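Side-chain contacts in major pilin backbone protein T-antigen, T13 (Streptococcus pyogenes, PDB 6BBT), which builds the backbone of the streptococcal pilus as its major pilin subunit, probably stiffened against stress and proteolysis by internal isopeptide bonds: residues I161-T166 / F176-I181; A246-G251 / N262-D267; V193-I196 / Q201-D204; K15-T20 / L25-T30. One frame throughout, in Å; residues are numbered along the deposited sequence.

Contact 1: residues I161-T166 / F176-I181; sequences IEKQVT and FNFTLI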
loop_
_atom_site.group_PDB
_atom_site.type_symbol
_atom_site.label_atom_id
_atom_site.label_comp_id
_atom_site.label_asym_id
_atom_site.label_seq_id
_atom_site.Cartn_x
_atom_site.Cartn_y
_atom_site.Cartn_z
ATOM N N ILE A 161 5.097 -4.754 -23.302
ATOM C CA ILE A 161 5.146 -5.967 -24.085
ATOM C C ILE A 161 5.335 -5.546 -25.534
ATOM O O ILE A 161 4.523 -4.789 -26.075
ATOM C CB ILE A 161 3.870 -6.816 -23.929
ATOM C CG1 ILE A 161 3.672 -7.233 -22.465
ATOM C CG2 ILE A 161 3.925 -8.071 -24.806
ATOM C CD1 ILE A 161 2.317 -7.835 -22.169
ATOM N N GLU A 162 6.409 -6.032 -26.154
ATOM C CA GLU A 162 6.692 -5.740 -27.552
ATOM C C GLU A 162 6.841 -7.005 -28.374
ATOM O O GLU A 162 7.350 -8.013 -27.883
ATOM C CB GLU A 162 7.967 -4.934 -27.658
ATOM C CG GLU A 162 8.127 -4.282 -29.017
ATOM C CD GLU A 162 9.487 -3.683 -29.215
ATOM O OE1 GLU A 162 10.025 -3.121 -28.236
ATOM O OE2 GLU A 162 9.997 -3.779 -30.354
ATOM N N LYS A 163 6.432 -6.918 -29.643
ATOM C CA LYS A 163 6.582 -8.004 -30.604
ATOM C C LYS A 163 7.748 -7.707 -31.554
ATOM O O LYS A 163 7.849 -6.603 -32.098
ATOM C CB LYS A 163 5.287 -8.177 -31.399
ATOM C CG LYS A 163 5.297 -9.289 -32.450
ATOM C CD LYS A 163 5.295 -10.688 -31.847
ATOM C CE LYS A 163 5.772 -11.711 -32.861
ATOM N NZ LYS A 163 5.747 -13.116 -32.382
ATOM N N GLN A 164 8.619 -8.698 -31.741
ATOM C CA GLN A 164 9.620 -8.660 -32.805
ATOM C C GLN A 164 9.531 -9.892 -33.684
ATOM O O GLN A 164 9.261 -11.000 -33.201
ATOM C CB GLN A 164 11.024 -8.466 -32.238
ATOM C CG GLN A 164 11.483 -7.024 -32.386
ATOM C CD GLN A 164 12.540 -6.630 -31.391
ATOM O OE1 GLN A 164 13.326 -7.460 -30.932
ATOM N NE2 GLN A 164 12.569 -5.345 -31.046
ATOM N N VAL A 165 9.727 -9.673 -34.984
ATOM C CA VAL A 165 9.683 -10.735 -35.987
ATOM C C VAL A 165 11.052 -10.853 -36.660
ATOM O O VAL A 165 11.652 -9.843 -37.032
ATOM C CB VAL A 165 8.598 -10.468 -37.046
ATOM C CG1 VAL A 165 8.646 -11.523 -38.151
ATOM C CG2 VAL A 165 7.220 -10.441 -36.390
ATOM N N THR A 166 11.532 -12.088 -36.796
ATOM C CA THR A 166 12.814 -12.381 -37.444
ATOM C C THR A 166 12.646 -13.446 -38.527
ATOM O O THR A 166 11.702 -14.238 -38.491
ATOM C CB THR A 166 13.871 -12.868 -36.426
ATOM O OG1 THR A 166 13.424 -14.076 -35.803
ATOM C CG2 THR A 166 14.127 -11.832 -35.366
ATOM N N PHE A 176 -0.055 -10.776 -34.510
ATOM C CA PHE A 176 0.012 -11.909 -33.606
ATOM C C PHE A 176 -0.961 -11.668 -32.448
ATOM O O PHE A 176 -1.135 -10.532 -32.003
ATOM C CB PHE A 176 1.443 -12.102 -33.139
ATOM C CG PHE A 176 2.388 -12.460 -34.250
ATOM C CD1 PHE A 176 2.910 -11.474 -35.081
ATOM C CD2 PHE A 176 2.746 -13.783 -34.482
ATOM C CE1 PHE A 176 3.784 -11.798 -36.113
ATOM C CE2 PHE A 176 3.615 -14.117 -35.518
ATOM C CZ PHE A 176 4.139 -13.121 -36.329
ATOM N N ASN A 177 -1.611 -12.741 -32.006
ATOM C CA ASN A 177 -2.706 -12.665 -31.049
ATOM C C ASN A 177 -2.243 -13.064 -29.663
ATOM O O ASN A 177 -1.755 -14.181 -29.465
ATOM C CB ASN A 177 -3.837 -13.575 -31.487
ATOM C CG ASN A 177 -4.440 -13.128 -32.791
ATOM O OD1 ASN A 177 -4.939 -12.018 -32.890
ATOM N ND2 ASN A 177 -4.335 -13.955 -33.812
ATOM N N PHE A 178 -2.413 -12.148 -28.717
ATOM C CA PHE A 178 -1.942 -12.307 -27.348
ATOM C C PHE A 178 -3.103 -12.324 -26.370
ATOM O O PHE A 178 -4.161 -11.722 -26.619
ATOM C CB PHE A 178 -1.067 -11.123 -26.973
ATOM C CG PHE A 178 0.242 -11.106 -27.675
ATOM C CD1 PHE A 178 0.368 -10.522 -28.930
ATOM C CD2 PHE A 178 1.353 -11.693 -27.095
ATOM C CE1 PHE A 178 1.588 -10.518 -29.586
ATOM C CE2 PHE A 178 2.576 -11.684 -27.746
ATOM C CZ PHE A 178 2.690 -11.095 -28.993
ATOM N N THR A 179 -2.850 -12.946 -25.220
ATOM C CA THR A 179 -3.782 -12.977 -24.103
ATOM C C THR A 179 -2.998 -12.633 -22.839
ATOM O O THR A 179 -1.983 -13.247 -22.566
ATOM C CB THR A 179 -4.441 -14.366 -23.965
ATOM O OG1 THR A 179 -5.141 -14.688 -25.174
ATOM C CG2 THR A 179 -5.450 -14.383 -22.842
ATOM N N LEU A 180 -3.468 -11.635 -22.099
ATOM C CA LEU A 180 -2.919 -11.268 -20.821
ATOM C C LEU A 180 -3.995 -11.444 -19.764
ATOM O O LEU A 180 -5.156 -11.088 -19.985
ATOM C CB LEU A 180 -2.472 -9.817 -20.866
ATOM C CG LEU A 180 -1.922 -9.179 -19.601
ATOM C CD1 LEU A 180 -0.540 -9.709 -19.243
ATOM C CD2 LEU A 180 -1.904 -7.679 -19.798
ATOM N N ILE A 181 -3.596 -11.974 -18.612
ATOM C CA ILE A 181 -4.462 -12.012 -17.453
ATOM C C ILE A 181 -3.658 -11.495 -16.260
ATOM O O ILE A 181 -2.499 -11.860 -16.071
ATOM C CB ILE A 181 -5.081 -13.415 -17.227
ATOM C CG1 ILE A 181 -5.930 -13.452 -15.960
ATOM C CG2 ILE A 181 -4.017 -14.474 -17.142
ATOM C CD1 ILE A 181 -6.925 -14.601 -15.967
#
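The side chains of Lys-163 and Phe-176 cross at about a right angle, the end of the lysine lying over one face of the ring, and these two residues have the most surface buried here. Lys-163 CE sits over the middle of that face, 3.7 Å from the centroid of the Phe-176 ring, in a CH-pi contact. One bond further on, Lys-163 NZ is 3.8 Å from the same Phe-176 centroid, 15° off the ring normal. The placing is that of a cation-pi pair, yet this nitrogen is covalently joined to CG of Asn-277, so it is best read as an amide nitrogen resting on the ring. A bend at chi2 (71°) turns the lysine chain over Phe-176.

The remaining touches are apolar. Phe-178 presents its edge to the lysine, with Lys-163 CD in the ring plane and 3.9 Å from Phe-178 CZ. Val-165 CG2 comes obliquely to Phe-176 CE1 at 3.7 Å, while Ile-161 CD1 and Leu-180 CD1 meet more loosely at 4.5 Å. No hydrogen bond crosses between the strands; the axes of the two segments pass 10.1 Å apart, as expected for facing sheets.

Glu-236 OE1 and Lys-163 NZ share a weak hydrogen bond. A lysine–asparagine isopeptide bond, attended by an acidic residue and wrapped in aromatic side chains between two beta sheets, is the hallmark of the isopeptide-containing, immunoglobulin-like domains of Gram-positive pilins.

Contact 2: residues A246-G251 / N262-D267; sequences ATLKEG and NLQKTD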
loop_
_atom_site.group_PDB
_atom_site.type_symbol
_atom_site.label_atom_id
_atom_site.label_comp_id
_atom_site.label_asym_id
_atom_site.label_seq_id
_atom_site.Cartn_x
_atom_site.Cartn_y
_atom_site.Cartn_z
ATOM N N ALA A 246 10.330 -15.692 -25.706
ATOM C CA ALA A 246 10.183 -14.393 -25.062
ATOM C C ALA A 246 11.244 -14.206 -23.999
ATOM O O ALA A 246 11.725 -15.190 -23.423
ATOM C CB ALA A 246 8.785 -14.244 -24.476
ATOM N N THR A 247 11.623 -12.945 -23.777
ATOM C CA THR A 247 12.552 -12.572 -22.730
ATOM C C THR A 247 11.875 -11.541 -21.826
ATOM O O THR A 247 11.043 -10.746 -22.283
ATOM C CB THR A 247 13.873 -11.985 -23.308
ATOM O OG1 THR A 247 13.576 -10.848 -24.113
ATOM C CG2 THR A 247 14.606 -12.996 -24.179
ATOM N N LEU A 248 12.231 -11.571 -20.546
ATOM C CA LEU A 248 11.766 -10.602 -19.573
ATOM C C LEU A 248 12.982 -9.837 -19.087
ATOM O O LEU A 248 13.934 -10.437 -18.587
ATOM C CB LEU A 248 11.059 -11.307 -18.410
ATOM C CG LEU A 248 10.721 -10.456 -17.178
ATOM C CD1 LEU A 248 9.746 -9.347 -17.532
ATOM C CD2 LEU A 248 10.135 -11.334 -16.081
ATOM N N LYS A 249 12.930 -8.520 -19.238
ATOM C CA LYS A 249 13.958 -7.600 -18.767
ATOM C C LYS A 249 13.368 -6.868 -17.555
ATOM O O LYS A 249 12.342 -6.224 -17.685
ATOM C CB LYS A 249 14.295 -6.628 -19.906
ATOM C CG LYS A 249 15.327 -5.555 -19.602
ATOM C CD LYS A 249 16.738 -6.110 -19.567
ATOM C CE LYS A 249 17.716 -5.112 -18.953
ATOM N NZ LYS A 249 17.797 -3.839 -19.722
ATOM N N GLU A 250 14.007 -6.993 -16.388
ATOM C CA GLU A 250 13.566 -6.336 -15.146
ATOM C C GLU A 250 14.506 -5.193 -14.810
ATOM O O GLU A 250 15.647 -5.422 -14.391
ATOM C CB GLU A 250 13.528 -7.328 -13.976
ATOM C CG GLU A 250 12.829 -8.647 -14.280
ATOM C CD GLU A 250 12.451 -9.432 -13.022
ATOM O OE1 GLU A 250 13.058 -10.503 -12.801
ATOM O OE2 GLU A 250 11.548 -8.974 -12.260
ATOM N N GLY A 251 14.038 -3.964 -15.006
ATOM C CA GLY A 251 14.864 -2.775 -14.814
ATOM C C GLY A 251 16.082 -2.773 -15.726
ATOM O O GLY A 251 15.934 -2.840 -16.947
ATOM N N ASN A 262 3.424 -18.893 -18.232
ATOM C CA ASN A 262 3.873 -18.941 -16.837
ATOM C C ASN A 262 3.465 -17.696 -16.058
ATOM O O ASN A 262 3.460 -16.613 -16.603
ATOM C CB ASN A 262 5.406 -19.081 -16.732
ATOM C CG ASN A 262 5.898 -20.510 -16.949
ATOM O OD1 ASN A 262 6.729 -20.984 -16.194
ATOM N ND2 ASN A 262 5.418 -21.180 -17.981
ATOM N N LEU A 263 3.152 -17.864 -14.776
ATOM C CA LEU A 263 2.888 -16.737 -13.885
ATOM C C LEU A 263 4.152 -15.990 -13.593
ATOM O O LEU A 263 5.165 -16.603 -13.297
ATOM C CB LEU A 263 2.298 -17.174 -12.546
ATOM C CG LEU A 263 0.788 -17.356 -12.445
ATOM C CD1 LEU A 263 0.453 -17.668 -10.989
ATOM C CD2 LEU A 263 0.014 -16.140 -12.936
ATOM N N GLN A 264 4.080 -14.662 -13.671
ATOM C CA GLN A 264 5.169 -13.789 -13.287
ATOM C C GLN A 264 4.612 -12.783 -12.275
ATOM O O GLN A 264 3.546 -12.234 -12.488
ATOM C CB GLN A 264 5.704 -13.069 -14.525
ATOM C CG GLN A 264 6.804 -12.053 -14.281
ATOM C CD GLN A 264 8.069 -12.664 -13.697
ATOM O OE1 GLN A 264 8.433 -13.793 -14.020
ATOM N NE2 GLN A 264 8.741 -11.912 -12.845
ATOM N N LYS A 265 5.339 -12.557 -11.184
ATOM C CA LYS A 265 4.901 -11.615 -10.157
ATOM C C LYS A 265 5.499 -10.235 -10.425
ATOM O O LYS A 265 6.690 -10.136 -10.736
ATOM C CB LYS A 265 5.327 -12.109 -8.783
ATOM C CG LYS A 265 4.762 -11.256 -7.660
ATOM C CD LYS A 265 5.178 -11.726 -6.271
ATOM C CE LYS A 265 4.064 -12.500 -5.593
ATOM N NZ LYS A 265 4.406 -12.827 -4.179
ATOM N N THR A 266 4.697 -9.177 -10.286
ATOM C CA THR A 266 5.205 -7.822 -10.453
ATOM C C THR A 266 5.921 -7.402 -9.170
ATOM O O THR A 266 5.512 -7.785 -8.077
ATOM C CB THR A 266 4.088 -6.787 -10.751
ATOM O OG1 THR A 266 3.257 -6.613 -9.603
ATOM C CG2 THR A 266 3.228 -7.222 -11.947
ATOM N N ASP A 267 6.965 -6.604 -9.321
ATOM C CA ASP A 267 7.699 -6.037 -8.180
ATOM C C ASP A 267 8.115 -4.608 -8.532
ATOM O O ASP A 267 7.531 -4.017 -9.439
ATOM C CB ASP A 267 8.869 -6.956 -7.783
ATOM C CG ASP A 267 9.910 -7.107 -8.877
ATOM O OD1 ASP A 267 10.114 -6.184 -9.704
ATOM O OD2 ASP A 267 10.543 -8.185 -8.915
#
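Gln-264 and Leu-248 come at each other from opposite directions, and Gln-264 has the most surface buried here. Its primary amide offers a face to the leucine: Leu-248 CD2 lies almost straight above the amide carbon, 3.4 Å from Gln-264 CD, and is 3.6 Å from both Gln-264 OE1 and Gln-264 NE2. The methyl therefore presses on the flat face of the group. A bend at chi2 (62°) turns the amide so that Gln-264 NE2 makes a weak 3.4 Å hydrogen bond to Lys-265 O, the next residue.

Glu-250 is the third main participant. Its chain runs extended beyond CG and brings Glu-250 OE2 to 3.6 Å from Asp-267 OD2. The two carboxylates lie in nearly parallel planes, 8° apart, although the side chains cross at about a right angle. Such proximity of like charges could favour proton uptake by one of them. Asp-267 has its own polar partner, since its OD1 is hydrogen-bonded to Ser-269 OG.

Strand 264-265 is an outermost strand of a four-stranded antiparallel sheet, beside strand 231-236, whose Tyr-232 touches both Leu-248 and Gln-264. Strand 242-250 belongs to the facing sheet, between strands 253-257 and 271-279; Lys-256 of the former packs on Leu-248, Glu-250 and Gln-264, and Asp-271 of the latter on Leu-248 and Glu-250.

Contact 3: residues V193-I196 / Q201-D204; sequences VVKI and QTKD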
loop_
_atom_site.group_PDB
_atom_site.type_symbol
_atom_site.label_atom_id
_atom_site.label_comp_id
_atom_site.label_asym_id
_atom_site.label_seq_id
_atom_site.Cartn_x
_atom_site.Cartn_y
_atom_site.Cartn_z
ATOM N N VAL A 193 -9.824 -2.272 -12.145
ATOM C CA VAL A 193 -9.271 -1.968 -13.463
ATOM C C VAL A 193 -7.855 -1.393 -13.351
ATOM O O VAL A 193 -7.527 -0.702 -12.388
ATOM C CB VAL A 193 -10.171 -1.045 -14.326
ATOM C CG1 VAL A 193 -11.488 -1.720 -14.656
ATOM C CG2 VAL A 193 -10.474 0.280 -13.676
ATOM N N VAL A 194 -7.028 -1.778 -14.309
ATOM C CA VAL A 194 -5.673 -1.298 -14.462
ATOM C C VAL A 194 -5.598 -0.723 -15.884
ATOM O O VAL A 194 -6.104 -1.314 -16.852
ATOM C CB VAL A 194 -4.651 -2.462 -14.289
ATOM C CG1 VAL A 194 -3.215 -2.007 -14.547
ATOM C CG2 VAL A 194 -4.741 -3.051 -12.869
ATOM N N LYS A 195 -4.941 0.422 -16.011
ATOM C CA LYS A 195 -4.830 1.092 -17.300
ATOM C C LYS A 195 -3.817 0.410 -18.223
ATOM O O LYS A 195 -2.786 -0.084 -17.787
ATOM C CB LYS A 195 -4.434 2.548 -17.101
ATOM C CG LYS A 195 -5.434 3.321 -16.271
ATOM C CD LYS A 195 -6.707 3.556 -17.076
ATOM C CE LYS A 195 -7.826 3.967 -16.186
ATOM N NZ LYS A 195 -8.967 4.357 -17.056
ATOM N N ILE A 196 -4.146 0.376 -19.508
ATOM C CA ILE A 196 -3.249 -0.085 -20.532
ATOM C C ILE A 196 -3.254 0.968 -21.655
ATOM O O ILE A 196 -4.305 1.561 -21.936
ATOM C CB ILE A 196 -3.649 -1.474 -21.053
ATOM C CG1 ILE A 196 -2.594 -2.062 -21.988
ATOM C CG2 ILE A 196 -4.998 -1.484 -21.753
ATOM C CD1 ILE A 196 -2.769 -3.547 -22.233
ATOM N N GLN A 201 -4.188 4.567 -27.365
ATOM C CA GLN A 201 -5.392 4.818 -26.579
ATOM C C GLN A 201 -5.262 4.213 -25.202
ATOM O O GLN A 201 -4.728 3.104 -25.053
ATOM C CB GLN A 201 -6.628 4.185 -27.230
ATOM C CG GLN A 201 -6.927 4.610 -28.652
ATOM C CD GLN A 201 -7.921 3.663 -29.316
ATOM O OE1 GLN A 201 -7.696 3.178 -30.431
ATOM N NE2 GLN A 201 -9.013 3.371 -28.616
ATOM N N THR A 202 -5.766 4.928 -24.211
ATOM C CA THR A 202 -5.776 4.455 -22.830
ATOM C C THR A 202 -7.048 3.618 -22.651
ATOM O O THR A 202 -8.144 4.106 -22.899
ATOM C CB THR A 202 -5.712 5.625 -21.843
ATOM O OG1 THR A 202 -4.407 6.234 -21.909
ATOM C CG2 THR A 202 -5.944 5.148 -20.421
ATOM N N LYS A 203 -6.879 2.354 -22.277
ATOM C CA LYS A 203 -7.987 1.428 -22.062
ATOM C C LYS A 203 -7.894 0.760 -20.697
ATOM O O LYS A 203 -6.928 0.995 -19.963
ATOM C CB LYS A 203 -7.963 0.374 -23.153
ATOM C CG LYS A 203 -8.295 0.917 -24.515
ATOM C CD LYS A 203 -8.539 -0.233 -25.467
ATOM C CE LYS A 203 -8.988 0.262 -26.826
ATOM N NZ LYS A 203 -9.035 -0.878 -27.784
ATOM N N ASP A 204 -8.898 -0.068 -20.363
ATOM C CA ASP A 204 -8.994 -0.715 -19.036
ATOM C C ASP A 204 -8.869 -2.224 -19.159
ATOM O O ASP A 204 -9.603 -2.862 -19.943
ATOM C CB ASP A 204 -10.328 -0.407 -18.358
ATOM C CG ASP A 204 -10.444 1.002 -17.870
ATOM O OD1 ASP A 204 -9.443 1.602 -17.452
ATOM O OD2 ASP A 204 -11.574 1.521 -17.871
HETATM O O HOH W 1 -11.847 3.221 -15.739
#
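Lys-195 and Asp-204 lie side by side and point the same way, so the salt bridge closes alongside the two chains. Lys-195 NZ reaches Asp-204 OD1 at 2.8 Å, and OD1 receives it on its syn lone pair, the side of the other carboxylate oxygen. The lysine gets there by bending at chi2 (-72°), which also lays Lys-195 CD obliquely on Thr-202 CG2 at 3.8 Å. A water donates to Asp-204 OD2 at 2.7 Å and reaches Lys-195 NZ only weakly, forming a loose second link between the carboxylate and the ammonium group. Nearer the backbone, Val-193 CB packs on Asp-204 CB at 4.1 Å.

Strands 193-198 and 201-206 form an antiparallel beta hairpin, in which Lys-195 and Asp-204 are a non-hydrogen-bonded pair and Ile-196 and Lys-203 the adjoining hydrogen-bonded one. Both backbone bonds of that second pair are made: Ile-196 N to Lys-203 O, 2.9 Å, and Lys-203 N to Ile-196 O, 2.7 Å.

On the face opposite the salt bridge, Ile-196 crosses Lys-203 obliquely, its CG2 branch meeting Lys-203 CB at 3.8 Å. The rest of Ile-196 turns inward onto Ile-221 and Leu-223 of strand 220-227, whereas the extended Lys-203 chain runs outward past Tyr-211.

Contact 4: residues K15-T20 / L25-T30; sequences KSMIYT and LMPKTT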
loop_
_atom_site.group_PDB
_atom_site.type_symbol
_atom_site.label_atom_id
_atom_site.label_comp_id
_atom_site.label_asym_id
_atom_site.label_seq_id
_atom_site.Cartn_x
_atom_site.Cartn_y
_atom_site.Cartn_z
ATOM N N LYS A 15 -4.714 8.854 9.633
ATOM C CA LYS A 15 -3.856 8.206 8.673
ATOM C C LYS A 15 -4.094 8.872 7.341
ATOM O O LYS A 15 -5.232 8.966 6.910
ATOM C CB LYS A 15 -4.210 6.729 8.569
ATOM C CG LYS A 15 -3.445 5.971 7.502
ATOM C CD LYS A 15 -1.944 5.974 7.733
ATOM C CE LYS A 15 -1.210 5.225 6.634
ATOM N NZ LYS A 15 0.252 5.102 6.867
ATOM N N SER A 16 -3.027 9.312 6.697
ATOM C CA SER A 16 -3.097 9.822 5.332
ATOM C C SER A 16 -2.276 8.918 4.440
ATOM O O SER A 16 -1.115 8.636 4.735
ATOM C CB SER A 16 -2.566 11.248 5.247
ATOM O OG SER A 16 -3.362 12.099 6.053
ATOM N N MET A 17 -2.898 8.429 3.372
ATOM C CA MET A 17 -2.179 7.724 2.326
ATOM C C MET A 17 -1.915 8.746 1.223
ATOM O O MET A 17 -2.846 9.420 0.789
ATOM C CB MET A 17 -3.012 6.569 1.764
ATOM C CG MET A 17 -2.301 5.771 0.683
ATOM S SD MET A 17 -1.013 4.736 1.390
ATOM C CE MET A 17 -1.834 3.131 1.442
ATOM N N ILE A 18 -0.665 8.860 0.793
ATOM C CA ILE A 18 -0.308 9.728 -0.323
ATOM C C ILE A 18 -0.971 9.102 -1.561
ATOM O O ILE A 18 -0.698 7.947 -1.900
ATOM C CB ILE A 18 1.216 9.834 -0.523
ATOM C CG1 ILE A 18 1.902 10.452 0.717
ATOM C CG2 ILE A 18 1.571 10.617 -1.798
ATOM C CD1 ILE A 18 1.361 11.807 1.142
ATOM N N TYR A 19 -1.884 9.855 -2.169
ATOM C CA TYR A 19 -2.662 9.377 -3.299
ATOM C C TYR A 19 -3.131 10.559 -4.144
ATOM O O TYR A 19 -3.946 11.354 -3.692
ATOM C CB TYR A 19 -3.872 8.607 -2.801
ATOM C CG TYR A 19 -4.627 7.877 -3.880
ATOM C CD1 TYR A 19 -4.296 6.555 -4.245
ATOM C CD2 TYR A 19 -5.678 8.499 -4.550
ATOM C CE1 TYR A 19 -5.006 5.898 -5.262
ATOM C CE2 TYR A 19 -6.382 7.843 -5.539
ATOM C CZ TYR A 19 -6.059 6.553 -5.895
ATOM O OH TYR A 19 -6.798 5.965 -6.903
ATOM N N THR A 20 -2.630 10.644 -5.367
ATOM C CA THR A 20 -2.871 11.811 -6.219
ATOM C C THR A 20 -3.447 11.481 -7.592
ATOM O O THR A 20 -3.690 12.408 -8.384
ATOM C CB THR A 20 -1.587 12.622 -6.398
ATOM O OG1 THR A 20 -0.598 11.815 -7.031
ATOM C CG2 THR A 20 -1.065 13.114 -5.036
ATOM N N LEU A 25 -4.733 1.976 -8.544
ATOM C CA LEU A 25 -5.531 1.188 -7.576
ATOM C C LEU A 25 -4.944 1.324 -6.168
ATOM O O LEU A 25 -3.811 0.929 -5.941
ATOM C CB LEU A 25 -5.557 -0.288 -7.955
ATOM C CG LEU A 25 -6.374 -0.738 -9.141
ATOM C CD1 LEU A 25 -6.387 -2.268 -9.184
ATOM C CD2 LEU A 25 -7.792 -0.163 -9.062
ATOM N N MET A 26 -5.728 1.882 -5.244
ATOM C CA MET A 26 -5.371 1.873 -3.805
ATOM C C MET A 26 -5.246 0.399 -3.337
ATOM O O MET A 26 -6.137 -0.415 -3.649
ATOM C CB MET A 26 -6.473 2.576 -2.995
ATOM C CG MET A 26 -6.238 2.666 -1.482
ATOM S SD MET A 26 -5.062 3.988 -1.086
ATOM C CE MET A 26 -6.120 5.428 -1.251
ATOM N N PRO A 27 -4.153 0.043 -2.626
ATOM C CA PRO A 27 -4.105 -1.318 -2.095
ATOM C C PRO A 27 -5.206 -1.612 -1.061
ATOM O O PRO A 27 -5.536 -0.763 -0.240
ATOM C CB PRO A 27 -2.710 -1.414 -1.465
ATOM C CG PRO A 27 -2.249 -0.012 -1.265
ATOM C CD PRO A 27 -2.903 0.790 -2.352
ATOM N N LYS A 28 -5.753 -2.816 -1.114
ATOM C CA LYS A 28 -6.646 -3.295 -0.064
ATOM C C LYS A 28 -5.798 -3.792 1.110
ATOM O O LYS A 28 -5.189 -4.860 1.039
ATOM C CB LYS A 28 -7.593 -4.381 -0.569
ATOM C CG LYS A 28 -8.657 -4.748 0.465
ATOM C CD LYS A 28 -9.465 -5.958 0.091
ATOM C CE LYS A 28 -10.244 -6.448 1.301
ATOM N NZ LYS A 28 -10.991 -7.666 0.934
ATOM N N THR A 29 -5.737 -2.999 2.179
ATOM C CA THR A 29 -4.830 -3.297 3.288
ATOM C C THR A 29 -5.260 -2.569 4.557
ATOM O O THR A 29 -6.173 -1.736 4.524
ATOM C CB THR A 29 -3.365 -2.938 2.922
ATOM O OG1 THR A 29 -2.457 -3.554 3.848
ATOM C CG2 THR A 29 -3.157 -1.430 2.898
ATOM N N THR A 30 -4.623 -2.900 5.676
ATOM C CA THR A 30 -4.919 -2.202 6.935
ATOM C C THR A 30 -3.630 -1.616 7.445
ATOM O O THR A 30 -2.547 -2.089 7.105
ATOM C CB THR A 30 -5.514 -3.127 8.011
ATOM O OG1 THR A 30 -4.572 -4.158 8.292
ATOM C CG2 THR A 30 -6.803 -3.743 7.518
#
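The Tyr-19 ring takes the terminal methyl of Met-26 over one face: Met-26 CE lies 4.1 Å from the Tyr-19 centroid, displaced toward the CG–CD1 side, with Tyr-19 CD1 at 3.7 Å. Met-26 SD stands obliquely to the same ring, 5.0 Å from the Tyr-19 centroid and 45° off its normal, which makes this a Met-aromatic contact with a CH-pi touch from the methyl. At the far end of the ring, Tyr-19 OH is hydrogen-bonded to Ile-24 O.

The setting is the N-terminal isopeptide-containing beta sandwich. Strand 10-17 of one sheet runs out into a loop that crosses to strand 29-37 of the other, and the two methionines pack between the end of strand 10-17 and the loop leading to strand 29-37. Lys-15, just upstream, carries the isopeptide bond to Asn-152.

Met-17 and Met-26 slide past each other in opposite directions. Both have CG anti to the backbone N (chi1 -179°) and bend at chi2 and chi3, which lays the two thioether chains against each other. Pro-27 adds its ring, which also packs on Phe-154 and Tyr-188. Met-17 CE rests 4.2 Å from Pro-27 CG, and Met-17 CG lies 3.7 Å from Met-26 SD.

How the contacts relate
Contact 1 holds one isopeptide lysine, Lys-163, joined to Asn-277; contact 4 lies just past the other, Lys-15, joined to Asn-152, and the contact centres are 33 Å apart in successive domains. Strands 10-17 and 148-166 are parallel neighbours in one sheet and so link them. Contacts 3 and 4 meet directly: Leu-25 CD2 packs on Val-193 O at 3.4 Å and Leu-25 CD1 on Val-194 CG2 at 4.1 Å, joining the hairpin to the N-terminal domain's loop. Contact 2 lies in the same domain as contact 1, centres 14 Å apart and without touching. A glycerol, probably from crystallisation, sits about 4 Å from the Tyr-19 side chain in contact 4.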